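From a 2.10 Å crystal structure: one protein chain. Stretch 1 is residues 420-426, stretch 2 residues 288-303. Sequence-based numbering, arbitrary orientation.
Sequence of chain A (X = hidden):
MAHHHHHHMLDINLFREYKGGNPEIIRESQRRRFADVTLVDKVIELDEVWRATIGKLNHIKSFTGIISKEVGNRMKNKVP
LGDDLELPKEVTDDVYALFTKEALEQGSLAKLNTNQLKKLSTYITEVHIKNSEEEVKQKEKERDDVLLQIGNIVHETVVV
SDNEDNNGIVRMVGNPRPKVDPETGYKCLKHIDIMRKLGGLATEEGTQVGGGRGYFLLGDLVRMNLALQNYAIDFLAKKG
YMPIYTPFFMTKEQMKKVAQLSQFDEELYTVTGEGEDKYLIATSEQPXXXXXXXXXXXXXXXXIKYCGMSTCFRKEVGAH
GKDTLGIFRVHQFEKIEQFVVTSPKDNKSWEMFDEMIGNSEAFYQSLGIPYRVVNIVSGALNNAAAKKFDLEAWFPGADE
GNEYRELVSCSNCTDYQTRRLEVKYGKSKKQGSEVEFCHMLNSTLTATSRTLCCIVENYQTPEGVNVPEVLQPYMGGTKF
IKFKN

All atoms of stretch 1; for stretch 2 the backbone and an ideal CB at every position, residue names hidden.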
ATOM      1  N   ARG A 420      -8.658  -4.113 -23.748  1.00 34.46           N
ATOM      2  CA  ARG A 420      -9.072  -4.355 -22.373  1.00 33.60           C
ATOM      3  C   ARG A 420     -10.376  -3.639 -22.043  1.00 34.96           C
ATOM      4  O   ARG A 420     -11.130  -4.098 -21.176  1.00 40.32           O
ATOM      5  CB  ARG A 420      -7.938  -3.936 -21.433  1.00 37.42           C
ATOM      6  CG  ARG A 420      -6.706  -4.820 -21.597  1.00 34.14           C
ATOM      7  CD  ARG A 420      -5.424  -4.166 -21.071  1.00 37.48           C
ATOM      8  NE  ARG A 420      -4.354  -5.155 -20.909  1.00 34.94           N
ATOM      9  CZ  ARG A 420      -3.642  -5.677 -21.908  1.00 38.63           C
ATOM     10  NH1 ARG A 420      -3.861  -5.305 -23.166  1.00 37.44           N
ATOM     11  NH2 ARG A 420      -2.695  -6.570 -21.650  1.00 36.24           N
ATOM     12  N   LEU A 421     -10.664  -2.534 -22.729  1.00 29.89           N
ATOM     13  CA  LEU A 421     -11.875  -1.751 -22.531  1.00 28.48           C
ATOM     14  C   LEU A 421     -12.972  -2.097 -23.532  1.00 28.33           C
ATOM     15  O   LEU A 421     -14.072  -1.542 -23.444  1.00 37.13           O
ATOM     16  CB  LEU A 421     -11.545  -0.255 -22.615  1.00 34.26           C
ATOM     17  CG  LEU A 421     -10.737   0.366 -21.466  1.00 33.35           C
ATOM     18  CD1 LEU A 421     -10.123   1.687 -21.897  1.00 33.84           C
ATOM     19  CD2 LEU A 421     -11.657   0.577 -20.282  1.00 30.73           C
ATOM     20  N   GLU A 422     -12.686  -2.983 -24.481  1.00 30.57           N
ATOM     21  CA  GLU A 422     -13.619  -3.387 -25.541  1.00 36.91           C
ATOM     22  C   GLU A 422     -14.135  -2.178 -26.327  1.00 38.09           C
ATOM     23  O   GLU A 422     -15.335  -2.031 -26.581  1.00 38.97           O
ATOM     24  CB  GLU A 422     -14.773  -4.206 -24.965  1.00 41.57           C
ATOM     25  CG  GLU A 422     -14.324  -5.523 -24.346  1.00 51.02           C
ATOM     26  CD  GLU A 422     -15.488  -6.412 -23.958  1.00 64.83           C
ATOM     27  OE1 GLU A 422     -16.309  -6.727 -24.844  1.00 74.76           O
ATOM     28  OE2 GLU A 422     -15.596  -6.781 -22.769  1.00 66.86           O
ATOM     29  N   VAL A 423     -13.212  -1.311 -26.741  1.00 35.09           N
ATOM     30  CA  VAL A 423     -13.559  -0.176 -27.600  1.00 31.67           C
ATOM     31  C   VAL A 423     -13.391  -0.678 -29.031  1.00 35.93           C
ATOM     32  O   VAL A 423     -12.294  -0.655 -29.603  1.00 31.75           O
ATOM     33  CB  VAL A 423     -12.707   1.055 -27.307  1.00 31.59           C
ATOM     34  CG1 VAL A 423     -13.240   2.253 -28.084  1.00 37.49           C
ATOM     35  CG2 VAL A 423     -12.684   1.341 -25.804  1.00 31.05           C
ATOM     36  N   LYS A 424     -14.491  -1.137 -29.614  1.00 39.15           N
ATOM     37  CA  LYS A 424     -14.471  -1.876 -30.870  1.00 37.21           C
ATOM     38  C   LYS A 424     -14.566  -0.955 -32.083  1.00 40.14           C
ATOM     39  O   LYS A 424     -15.129   0.142 -32.023  1.00 39.80           O
ATOM     40  CB  LYS A 424     -15.613  -2.898 -30.895  1.00 38.89           C
ATOM     41  CG  LYS A 424     -15.439  -4.004 -29.854  1.00 42.85           C
ATOM     42  CD  LYS A 424     -16.664  -4.911 -29.755  1.00 48.84           C
ATOM     43  CE  LYS A 424     -16.601  -5.771 -28.495  1.00 55.54           C
ATOM     44  NZ  LYS A 424     -17.540  -6.925 -28.532  1.00 59.96           N
ATOM     45  N   TYR A 425     -13.999  -1.425 -33.192  1.00 36.86           N
ATOM     46  CA  TYR A 425     -13.991  -0.703 -34.458  1.00 37.10           C
ATOM     47  C   TYR A 425     -15.013  -1.306 -35.418  1.00 41.56           C
ATOM     48  O   TYR A 425     -15.038  -2.523 -35.616  1.00 43.37           O
ATOM     49  CB  TYR A 425     -12.598  -0.728 -35.087  1.00 35.71           C
ATOM     50  CG  TYR A 425     -12.557  -0.138 -36.484  1.00 44.99           C
ATOM     51  CD1 TYR A 425     -12.785   1.219 -36.692  1.00 46.06           C
ATOM     52  CD2 TYR A 425     -12.304  -0.940 -37.593  1.00 46.44           C
ATOM     53  CE1 TYR A 425     -12.744   1.764 -37.961  1.00 47.16           C
ATOM     54  CE2 TYR A 425     -12.264  -0.404 -38.869  1.00 45.78           C
ATOM     55  CZ  TYR A 425     -12.489   0.952 -39.044  1.00 48.11           C
ATOM     56  OH  TYR A 425     -12.451   1.503 -40.302  1.00 42.79           O
ATOM     57  N   GLY A 426     -15.874  -0.458 -35.976  1.00 46.38           N
ATOM     58  CA  GLY A 426     -16.918  -0.899 -36.886  1.00 59.57           C
ATOM     59  C   GLY A 426     -18.223  -1.239 -36.194  1.00 63.76           C
ATOM     60  O   GLY A 426     -18.288  -2.197 -35.423  1.00 68.95           O
ATOM     61  N   UNK A 288     -11.023   9.305 -18.915  1.00 23.97           N
ATOM     62  CA  UNK A 288     -11.453   9.492 -20.298  1.00 23.39           C
ATOM     63  C   UNK A 288     -11.367   8.174 -21.066  1.00 29.51           C
ATOM     64  O   UNK A 288     -12.200   7.893 -21.938  1.00 26.88           O
ATOM     65  CB  UNK A 288     -10.604  10.564 -20.984  1.00 23.39           C
ATOM     66  N   UNK A 289     -10.349   7.357 -20.778  1.00 26.23           N
ATOM     67  CA  UNK A 289     -10.301   6.012 -21.342  1.00 29.31           C
ATOM     68  C   UNK A 289     -11.499   5.186 -20.889  1.00 26.56           C
ATOM     69  O   UNK A 289     -12.191   4.578 -21.711  1.00 32.52           O
ATOM     70  CB  UNK A 289      -8.999   5.313 -20.945  1.00 29.31           C
ATOM     71  N   UNK A 290     -11.774   5.167 -19.580  1.00 26.64           N
ATOM     72  CA  UNK A 290     -12.882   4.359 -19.071  1.00 26.31           C
ATOM     73  C   UNK A 290     -14.221   4.838 -19.625  1.00 27.62           C
ATOM     74  O   UNK A 290     -15.147   4.038 -19.786  1.00 25.95           O
ATOM     75  CB  UNK A 290     -12.906   4.396 -17.542  1.00 26.31           C
ATOM     76  N   UNK A 291     -14.316   6.130 -19.959  1.00 25.39           N
ATOM     77  CA  UNK A 291     -15.497   6.707 -20.599  1.00 27.47           C
ATOM     78  C   UNK A 291     -15.899   5.931 -21.850  1.00 34.00           C
ATOM     79  O   UNK A 291     -17.081   5.906 -22.213  1.00 31.27           O
ATOM     80  CB  UNK A 291     -15.239   8.172 -20.957  1.00 27.47           C
ATOM     81  N   UNK A 292     -14.944   5.278 -22.507  1.00 28.14           N
ATOM     82  CA  UNK A 292     -15.211   4.575 -23.756  1.00 36.20           C
ATOM     83  C   UNK A 292     -15.482   3.090 -23.572  1.00 35.55           C
ATOM     84  O   UNK A 292     -15.644   2.378 -24.570  1.00 31.03           O
ATOM     85  CB  UNK A 292     -14.029   4.757 -24.710  1.00 36.20           C
ATOM     86  N   UNK A 293     -15.570   2.620 -22.327  1.00 30.07           N
ATOM     87  CA  UNK A 293     -15.812   1.210 -22.048  1.00 31.67           C
ATOM     88  C   UNK A 293     -16.949   0.657 -22.895  1.00 30.33           C
ATOM     89  O   UNK A 293     -18.063   1.197 -22.899  1.00 32.82           O
ATOM     90  CB  UNK A 293     -16.123   1.011 -20.563  1.00 31.67           C
ATOM     91  N   UNK A 294     -16.649  -0.423 -23.619  1.00 33.02           N
ATOM     92  CA  UNK A 294     -17.650  -1.224 -24.333  1.00 36.32           C
ATOM     93  C   UNK A 294     -18.420  -0.425 -25.379  1.00 38.61           C
ATOM     94  O   UNK A 294     -19.567  -0.739 -25.694  1.00 43.00           O
ATOM     95  CB  UNK A 294     -18.637  -1.830 -23.333  1.00 36.32           C
ATOM     96  N   UNK A 295     -17.800   0.590 -25.959  1.00 40.19           N
ATOM     97  CA  UNK A 295     -18.418   1.321 -27.053  1.00 43.01           C
ATOM     98  C   UNK A 295     -17.853   0.850 -28.391  1.00 43.34           C
ATOM     99  O   UNK A 295     -16.791   0.230 -28.461  1.00 45.21           O
ATOM    100  CB  UNK A 295     -18.205   2.826 -26.881  1.00 43.01           C
ATOM    101  N   UNK A 296     -18.598   1.134 -29.453  1.00 38.63           N
ATOM    102  CA  UNK A 296     -18.253   0.747 -30.813  1.00 42.30           C
ATOM    103  C   UNK A 296     -18.317   1.976 -31.708  1.00 43.54           C
ATOM    104  O   UNK A 296     -19.282   2.739 -31.641  1.00 44.23           O
ATOM    105  CB  UNK A 296     -19.185  -0.352 -31.327  1.00 42.30           C
ATOM    106  N   UNK A 297     -17.308   2.162 -32.564  1.00 38.64           N
ATOM    107  CA  UNK A 297     -17.252   3.338 -33.425  1.00 36.01           C
ATOM    108  C   UNK A 297     -16.947   2.964 -34.873  1.00 43.37           C
ATOM    109  O   UNK A 297     -16.073   2.131 -35.144  1.00 41.58           O
ATOM    110  CB  UNK A 297     -16.199   4.320 -32.907  1.00 36.01           C
ATOM    111  N   UNK A 298     -17.672   3.595 -35.797  1.00 46.57           N
ATOM    112  CA  UNK A 298     -17.455   3.469 -37.231  1.00 46.81           C
ATOM    113  C   UNK A 298     -16.351   4.403 -37.698  1.00 43.28           C
ATOM    114  O   UNK A 298     -16.004   5.384 -37.033  1.00 43.00           O
ATOM    115  CB  UNK A 298     -18.749   3.757 -37.995  1.00 46.81           C
ATOM    116  N   UNK A 299     -15.835   4.111 -38.892  1.00 43.39           N
ATOM    117  CA  UNK A 299     -14.856   4.991 -39.521  1.00 46.21           C
ATOM    118  C   UNK A 299     -15.388   6.415 -39.604  1.00 49.77           C
ATOM    119  O   UNK A 299     -14.640   7.383 -39.417  1.00 59.57           O
ATOM    120  CB  UNK A 299     -14.492   4.479 -40.916  1.00 46.21           C
ATOM    121  N   UNK A 300     -16.685   6.560 -39.896  1.00 47.06           N
ATOM    122  CA  UNK A 300     -17.295   7.878 -40.015  1.00 49.98           C
ATOM    123  C   UNK A 300     -17.333   8.629 -38.688  1.00 50.46           C
ATOM    124  O   UNK A 300     -17.479   9.855 -38.695  1.00 53.30           O
ATOM    125  CB  UNK A 300     -18.714   7.744 -40.571  1.00 49.98           C
ATOM    126  N   UNK A 301     -17.214   7.924 -37.562  1.00 42.74           N
ATOM    127  CA  UNK A 301     -17.258   8.514 -36.229  1.00 46.84           C
ATOM    128  C   UNK A 301     -15.874   8.741 -35.637  1.00 45.86           C
ATOM    129  O   UNK A 301     -15.771   9.074 -34.457  1.00 40.57           O
ATOM    130  CB  UNK A 301     -18.074   7.620 -35.293  1.00 46.84           C
ATOM    131  N   UNK A 302     -14.817   8.545 -36.414  1.00 44.35           N
ATOM    132  CA  UNK A 302     -13.459   8.663 -35.919  1.00 42.79           C
ATOM    133  C   UNK A 302     -12.693   9.651 -36.784  1.00 43.93           C
ATOM    134  O   UNK A 302     -12.990   9.795 -37.972  1.00 42.20           O
ATOM    135  CB  UNK A 302     -12.763   7.301 -35.899  1.00 42.79           C
ATOM    136  N   UNK A 303     -11.717  10.361 -36.214  1.00 41.36           N
ATOM    137  CA  UNK A 303     -11.228  10.259 -34.833  1.00 35.39           C
ATOM    138  C   UNK A 303     -12.058  11.024 -33.799  1.00 35.32           C
ATOM    139  O   UNK A 303     -12.838  11.908 -34.142  1.00 34.87           O
ATOM    140  CB  UNK A 303      -9.785  10.764 -34.775  1.00 35.39           C
TER

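Position 288 lies in helix, its CB beyond the reach of stretch 1, which leaves the choice open; it is Ile288. At 289 the ideal CB lies 3.9 Å from Leu421 CD1. A small apolar group fits against that methyl, and the residue is Ala289. The CBs of 290 and 291 point away and ask for little of stretch 1; the residues are Ala290 and Phe291.

At 292 the CB points sideways, 3.8 Å from Val423 CG2, so several side chains could rest their base on this methyl and send their ends elsewhere. His292 does so, its ND1 donating to Ile288 O at 2.8 Å. The CB of 293 points away, yet a flexible apolar chain could return to Leu421. Leu293 does, bringing CD1 to 4.1 Å from Leu421 CD2.

Position 294 has positive phi (60/30), which favours glycine, asparagine or aspartate but admits others. Its amide donates to Leu421 O (N to O, 2.8 Å), a bond any residue but proline could make. The deposited Glu294 points away; its OE2 lies 4.1 Å from Glu422 OE2, two like charges that gain nothing from each other, so stretch 1 gives no reason to prefer glutamate here. At 295 the carbonyl matters most, accepting from Lys424 N (O to N, 2.9 Å), while the CB points sideways, allowing many long chains. Lys295 leads its end away, and NZ donates to Phe291 O at 2.9 Å.

Strand position 296 pairs in parallel with Lys424, side chains on the same face. Gly426 O, 4.6 Å from the ideal CB, offers an acceptor that suits a long donor: lysine, glutamine or arginine. Arg296, extended with chi1 to chi3 all t, brings NE to Gly426 O, donating at 2.7 Å, and Lys424 CD lies over one guanidinium face. At 297, on the sheet face shared with Tyr425, the backbone bonds twice: N to Lys424 O at 3.0 Å, O to Gly426 N at 2.7 Å. Large apolar chains suit the approach to Val423; Phe297 sets its ring edge, at CE2, 4.0 Å from Val423 CG1.

The CB of 298 points away, so polar residues suit; it is Asp298. At 299 the ideal CB is 3.7 Å from Tyr425 OH, inviting an acceptor on a chain that can fold back. Glu299, with chi2 p, accepts that hydroxyl's very short bond (OH to OE1, 2.5 Å).

At 302 the CB points toward stretch 1, suiting a long apolar chain; Leu302 CD1 meets the Tyr425 ring edge at CD1, 3.8 Å away. Positions 300, 301 and 303 make no contact: Ser300, Glu301 and Pro303.

Stretch 2 (288-303) IAAFHLEKRFDESELP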
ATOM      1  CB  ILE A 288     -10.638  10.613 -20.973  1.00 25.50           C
ATOM      2  CG1 ILE A 288     -10.932  11.968 -20.301  1.00 21.24           C
ATOM      3  CG2 ILE A 288     -10.969  10.699 -22.467  1.00 25.60           C
ATOM      4  CD1 ILE A 288      -9.998  13.073 -20.758  1.00 29.58           C
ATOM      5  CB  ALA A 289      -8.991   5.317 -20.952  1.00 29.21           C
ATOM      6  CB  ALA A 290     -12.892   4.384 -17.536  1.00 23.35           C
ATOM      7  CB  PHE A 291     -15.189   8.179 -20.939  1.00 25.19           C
ATOM      8  CG  PHE A 291     -16.336   8.962 -21.554  1.00 28.93           C
ATOM      9  CD1 PHE A 291     -17.134   9.782 -20.768  1.00 24.81           C
ATOM     10  CD2 PHE A 291     -16.558   8.947 -22.927  1.00 30.69           C
ATOM     11  CE1 PHE A 291     -18.179  10.533 -21.336  1.00 25.64           C
ATOM     12  CE2 PHE A 291     -17.587   9.689 -23.493  1.00 35.62           C
ATOM     13  CZ  PHE A 291     -18.398  10.483 -22.702  1.00 29.55           C
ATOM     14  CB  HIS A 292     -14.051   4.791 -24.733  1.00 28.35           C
ATOM     15  CG  HIS A 292     -13.935   6.214 -25.182  1.00 28.45           C
ATOM     16  ND1 HIS A 292     -13.190   7.152 -24.496  1.00 26.35           N
ATOM     17  CD2 HIS A 292     -14.546   6.883 -26.189  1.00 28.51           C
ATOM     18  CE1 HIS A 292     -13.312   8.328 -25.089  1.00 29.23           C
ATOM     19  NE2 HIS A 292     -14.127   8.191 -26.119  1.00 27.53           N
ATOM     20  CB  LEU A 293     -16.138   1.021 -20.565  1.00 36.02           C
ATOM     21  CG  LEU A 293     -16.491  -0.410 -20.140  1.00 45.15           C
ATOM     22  CD1 LEU A 293     -15.292  -1.335 -20.252  1.00 42.28           C
ATOM     23  CD2 LEU A 293     -17.059  -0.433 -18.721  1.00 46.43           C
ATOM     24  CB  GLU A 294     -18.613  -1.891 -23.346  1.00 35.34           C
ATOM     25  CG  GLU A 294     -18.001  -3.138 -22.694  1.00 42.77           C
ATOM     26  CD  GLU A 294     -18.579  -3.458 -21.327  1.00 49.24           C
ATOM     27  OE1 GLU A 294     -19.639  -2.897 -20.987  1.00 60.41           O
ATOM     28  OE2 GLU A 294     -17.965  -4.258 -20.583  1.00 54.64           O
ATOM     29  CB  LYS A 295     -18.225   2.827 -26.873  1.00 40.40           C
ATOM     30  CG  LYS A 295     -19.042   3.380 -25.712  1.00 42.83           C
ATOM     31  CD  LYS A 295     -18.884   4.884 -25.570  1.00 46.16           C
ATOM     32  CE  LYS A 295     -19.826   5.444 -24.502  1.00 44.91           C
ATOM     33  NZ  LYS A 295     -19.310   6.727 -23.943  1.00 38.84           N
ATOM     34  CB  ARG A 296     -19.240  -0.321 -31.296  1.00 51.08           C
ATOM     35  CG  ARG A 296     -18.782  -1.209 -32.412  1.00 62.89           C
ATOM     36  CD  ARG A 296     -19.584  -2.505 -32.354  1.00 73.10           C
ATOM     37  NE  ARG A 296     -18.994  -3.567 -33.164  1.00 79.21           N
ATOM     38  CZ  ARG A 296     -18.990  -4.850 -32.817  1.00 79.77           C
ATOM     39  NH1 ARG A 296     -18.433  -5.750 -33.615  1.00 81.30           N
ATOM     40  NH2 ARG A 296     -19.533  -5.232 -31.665  1.00 76.28           N
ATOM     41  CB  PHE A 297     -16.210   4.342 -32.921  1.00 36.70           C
ATOM     42  CG  PHE A 297     -16.493   4.867 -31.537  1.00 39.00           C
ATOM     43  CD1 PHE A 297     -17.518   5.781 -31.320  1.00 35.40           C
ATOM     44  CD2 PHE A 297     -15.719   4.467 -30.458  1.00 35.36           C
ATOM     45  CE1 PHE A 297     -17.773   6.278 -30.049  1.00 39.89           C
ATOM     46  CE2 PHE A 297     -15.972   4.966 -29.174  1.00 39.54           C
ATOM     47  CZ  PHE A 297     -16.995   5.868 -28.972  1.00 36.78           C
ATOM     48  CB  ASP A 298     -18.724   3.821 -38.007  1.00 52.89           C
ATOM     49  CG  ASP A 298     -19.709   2.698 -38.037  1.00 68.85           C
ATOM     50  OD1 ASP A 298     -19.268   1.530 -38.036  1.00 75.01           O
ATOM     51  OD2 ASP A 298     -20.926   2.987 -38.056  1.00 78.81           O
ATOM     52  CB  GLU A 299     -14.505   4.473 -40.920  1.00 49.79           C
ATOM     53  CG  GLU A 299     -13.391   5.241 -41.592  1.00 50.41           C
ATOM     54  CD  GLU A 299     -12.053   4.985 -40.929  1.00 51.52           C
ATOM     55  OE1 GLU A 299     -11.885   3.893 -40.350  1.00 50.21           O
ATOM     56  OE2 GLU A 299     -11.172   5.867 -40.970  1.00 48.18           O
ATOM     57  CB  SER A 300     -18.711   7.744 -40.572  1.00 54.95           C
ATOM     58  OG  SER A 300     -19.583   7.154 -39.620  1.00 58.46           O
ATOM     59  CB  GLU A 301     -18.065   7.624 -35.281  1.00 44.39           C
ATOM     60  CG  GLU A 301     -19.487   7.378 -35.738  1.00 55.27           C
ATOM     61  CD  GLU A 301     -20.169   6.274 -34.953  1.00 60.22           C
ATOM     62  OE1 GLU A 301     -19.620   5.150 -34.899  1.00 49.63           O
ATOM     63  OE2 GLU A 301     -21.259   6.529 -34.397  1.00 68.60           O
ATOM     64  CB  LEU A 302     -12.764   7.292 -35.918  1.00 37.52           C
ATOM     65  CG  LEU A 302     -13.379   6.242 -34.986  1.00 40.08           C
ATOM     66  CD1 LEU A 302     -12.981   4.830 -35.397  1.00 39.97           C
ATOM     67  CD2 LEU A 302     -12.958   6.498 -33.520  1.00 32.05           C
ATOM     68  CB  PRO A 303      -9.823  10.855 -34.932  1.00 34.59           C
ATOM     69  CG  PRO A 303      -9.962  11.896 -36.004  1.00 40.80           C
ATOM     70  CD  PRO A 303     -10.910  11.293 -37.020  1.00 39.99           C
TER
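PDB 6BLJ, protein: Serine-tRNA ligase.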